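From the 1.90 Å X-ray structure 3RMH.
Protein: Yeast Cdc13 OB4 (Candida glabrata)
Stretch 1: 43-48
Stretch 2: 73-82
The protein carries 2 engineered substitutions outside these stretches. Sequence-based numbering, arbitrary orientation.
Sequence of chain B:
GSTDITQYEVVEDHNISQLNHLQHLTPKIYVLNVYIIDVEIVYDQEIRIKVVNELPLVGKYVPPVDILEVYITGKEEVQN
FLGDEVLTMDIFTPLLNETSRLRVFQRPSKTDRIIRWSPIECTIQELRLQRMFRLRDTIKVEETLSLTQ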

# COMPACT_ATOMS: atom_id res chain seq x y z
N TYR B 43 -15.95 -2.76 1.41
CA TYR B 43 -17.30 -2.68 1.95
C TYR B 43 -17.73 -1.23 2.14
O TYR B 43 -17.53 -0.41 1.24
CB TYR B 43 -17.38 -3.45 3.28
CG TYR B 43 -16.79 -4.84 3.18
CD1 TYR B 43 -17.60 -5.94 2.93
CD2 TYR B 43 -15.43 -5.04 3.30
CE1 TYR B 43 -17.06 -7.21 2.83
CE2 TYR B 43 -14.88 -6.30 3.20
CZ TYR B 43 -15.70 -7.38 2.97
OH TYR B 43 -15.14 -8.64 2.87
N ASP B 44 -18.31 -0.92 3.29
CA ASP B 44 -18.62 0.46 3.63
C ASP B 44 -17.72 0.91 4.77
O ASP B 44 -18.05 1.84 5.52
CB ASP B 44 -20.09 0.60 4.02
CG ASP B 44 -20.53 -0.44 5.03
OD1 ASP B 44 -19.67 -0.92 5.80
OD2 ASP B 44 -21.73 -0.77 5.06
N GLN B 45 -16.57 0.25 4.88
CA GLN B 45 -15.67 0.45 6.00
C GLN B 45 -14.42 1.26 5.66
O GLN B 45 -13.89 1.96 6.52
CB GLN B 45 -15.24 -0.90 6.58
CG GLN B 45 -16.39 -1.85 6.88
CD GLN B 45 -15.93 -3.11 7.58
OE1 GLN B 45 -14.96 -3.08 8.34
NE2 GLN B 45 -16.62 -4.21 7.33
N GLU B 46 -13.94 1.16 4.42
CA GLU B 46 -12.70 1.82 4.07
C GLU B 46 -12.59 2.20 2.60
O GLU B 46 -13.04 1.47 1.72
CB GLU B 46 -11.50 0.95 4.46
CG GLU B 46 -10.14 1.64 4.34
CD GLU B 46 -9.05 0.92 5.14
OE1 GLU B 46 -8.40 0.01 4.59
OE2 GLU B 46 -8.85 1.28 6.32
N ILE B 47 -11.98 3.36 2.35
CA ILE B 47 -11.65 3.80 1.00
C ILE B 47 -10.15 4.05 0.96
O ILE B 47 -9.61 4.79 1.79
CB ILE B 47 -12.40 5.10 0.65
CG1 ILE B 47 -13.90 4.90 0.82
CG2 ILE B 47 -12.05 5.56 -0.79
CD1 ILE B 47 -14.71 6.17 0.67
N ARG B 48 -9.47 3.43 0.00
CA ARG B 48 -8.05 3.67 -0.20
C ARG B 48 -7.79 4.32 -1.54
O ARG B 48 -8.19 3.80 -2.58
CB ARG B 48 -7.28 2.35 -0.15
CG ARG B 48 -7.54 1.57 1.10
CD ARG B 48 -6.99 0.17 0.94
NE ARG B 48 -7.35 -0.70 2.06
CZ ARG B 48 -7.15 -2.01 2.06
NH1 ARG B 48 -6.62 -2.59 1.00
NH2 ARG B 48 -7.48 -2.74 3.12
N THR B 73 -10.90 5.81 6.80
CA THR B 73 -11.13 4.55 7.51
C THR B 73 -12.16 4.67 8.63
O THR B 73 -12.10 5.60 9.43
CB THR B 73 -9.81 4.05 8.09
OG1 THR B 73 -8.83 4.03 7.05
CG2 THR B 73 -9.98 2.65 8.68
N GLY B 74 -13.10 3.73 8.67
CA GLY B 74 -14.14 3.71 9.68
C GLY B 74 -15.48 4.20 9.17
O GLY B 74 -15.53 5.04 8.28
N LYS B 75 -16.58 3.70 9.74
CA LYS B 75 -17.92 4.07 9.30
C LYS B 75 -18.11 5.59 9.30
O LYS B 75 -18.68 6.16 8.37
CB LYS B 75 -18.99 3.43 10.18
CG LYS B 75 -19.10 4.05 11.58
CD LYS B 75 -20.44 3.74 12.24
CE LYS B 75 -20.61 2.24 12.49
NZ LYS B 75 -22.04 1.85 12.54
N GLU B 76 -17.62 6.23 10.36
CA GLU B 76 -17.82 7.66 10.54
C GLU B 76 -17.09 8.51 9.49
O GLU B 76 -17.66 9.44 8.93
CB GLU B 76 -17.39 8.09 11.95
CG GLU B 76 -18.14 9.29 12.47
CD GLU B 76 -19.58 8.97 12.87
OE1 GLU B 76 -20.00 7.81 12.70
OE2 GLU B 76 -20.28 9.89 13.36
N GLU B 77 -15.82 8.19 9.26
CA GLU B 77 -15.02 8.89 8.25
C GLU B 77 -15.57 8.67 6.84
O GLU B 77 -15.61 9.60 6.02
CB GLU B 77 -13.57 8.43 8.31
CG GLU B 77 -12.79 8.94 9.51
CD GLU B 77 -11.37 8.40 9.52
OE1 GLU B 77 -10.85 8.09 8.42
OE2 GLU B 77 -10.78 8.28 10.61
N VAL B 78 -15.97 7.44 6.55
CA VAL B 78 -16.57 7.12 5.26
C VAL B 78 -17.86 7.90 5.03
O VAL B 78 -18.08 8.47 3.96
CB VAL B 78 -16.81 5.61 5.11
CG1 VAL B 78 -17.55 5.31 3.81
CG2 VAL B 78 -15.47 4.87 5.13
N GLN B 79 -18.72 7.94 6.05
CA GLN B 79 -19.96 8.69 5.93
C GLN B 79 -19.71 10.18 5.80
O GLN B 79 -20.39 10.87 5.04
CB GLN B 79 -20.91 8.38 7.09
CG GLN B 79 -21.51 6.98 7.01
CD GLN B 79 -22.21 6.72 5.68
OE1 GLN B 79 -23.13 7.45 5.30
NE2 GLN B 79 -21.76 5.69 4.97
N ASN B 80 -18.74 10.70 6.54
CA ASN B 80 -18.39 12.12 6.39
C ASN B 80 -17.91 12.39 4.97
O ASN B 80 -18.24 13.42 4.37
CB ASN B 80 -17.33 12.54 7.41
CG ASN B 80 -17.82 12.46 8.84
OD1 ASN B 80 -19.02 12.48 9.10
ND2 ASN B 80 -16.89 12.37 9.79
N PHE B 81 -17.12 11.47 4.43
CA PHE B 81 -16.65 11.62 3.05
C PHE B 81 -17.79 11.61 2.04
O PHE B 81 -17.80 12.41 1.10
CB PHE B 81 -15.63 10.53 2.69
CG PHE B 81 -15.25 10.53 1.22
CD1 PHE B 81 -15.90 9.70 0.32
CD2 PHE B 81 -14.26 11.37 0.75
CE1 PHE B 81 -15.56 9.71 -1.03
CE2 PHE B 81 -13.91 11.38 -0.60
CZ PHE B 81 -14.55 10.54 -1.49
N LEU B 82 -18.77 10.73 2.23
CA LEU B 82 -19.85 10.58 1.25
C LEU B 82 -20.94 11.65 1.37
O LEU B 82 -21.48 12.10 0.36
CB LEU B 82 -20.51 9.21 1.39
CG LEU B 82 -19.65 7.96 1.19
CD1 LEU B 82 -20.38 6.74 1.77
CD2 LEU B 82 -19.29 7.74 -0.28

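The contact joins the start of a β-strand to a helix and the residues leading into it: an antiparallel backbone pairing and a carboxylate–hydroxyl hydrogen bond fix one end, and a small apolar cluster of Ile 47, Val 78 and Phe 81 packs the helix against the strand.

The register is set by Glu 46 and Thr 73, an antiparallel, non-hydrogen-bonded pair whose CA atoms lie 4.7 Å apart. A pair of this kind does not bond to itself through its backbone; the bond falls on the neighbouring residues, where Gly 74 N donates to Gln 45 O at 2.9 Å with an N-H...O angle of 154°. The CA-to-CB bond of Gln 45 points away from the second stretch, and its side chain makes no contact within 4.5 Å; the residue contributes through its backbone carbonyl. Gly 74 holds the N-cap position, and its phi/psi of 103°/151° would jam a CB against the carbonyl oxygen of the preceding residue, so the backbone itself calls for glycine. Its own carbonyl starts the helical ladder, Gly 74 O accepting from Val 78 N at 3.0 Å.

Glu 46 and Thr 73 send their side chains to the same face of the sheet, where Thr 73 OG1 donates to Glu 46 OE2 at 2.8 Å. With chi1 and chi2 both t, Glu 46 is extended enough to bring its carboxylate to the hydroxyl. The other oxygen, Glu 46 OE1, accepts from Arg 48 NE at 2.8 Å in a salt bridge, so the carboxylate links the threonine to an arginine of its own strand. Arg 48 makes no direct contact with the second stretch. On the helix side, Thr 73 N donates to Glu 77 OE1 at 2.8 Å, tying the residue that pairs with the strand to the first turn of the helix.

The apolar part depends on helical spacing. Val 78 and Phe 81, three residues apart, both direct CA-to-CB toward the first stretch, each with chi1 t. Ile 47 leaves its backbone sideways, but its m,t rotamer carries the tip inward: Ile 47 CD1 lies 3.7 Å from Phe 81 CD1 and 4.3 Å from Val 78 CG1. The approach to the phenyl ring is oblique. Val 78 also covers the residues just before the strand, its CG2 lying near both carbonyl oxygens, 3.6 Å from Gln 45 O and 4.0 Å from Asp 44 O.

All three apolar residues are buried, and Ile 47 and Val 78 have the largest areas covered by the opposing stretch, 72 and 58 Å², within a total of 360 Å² summed over both sides.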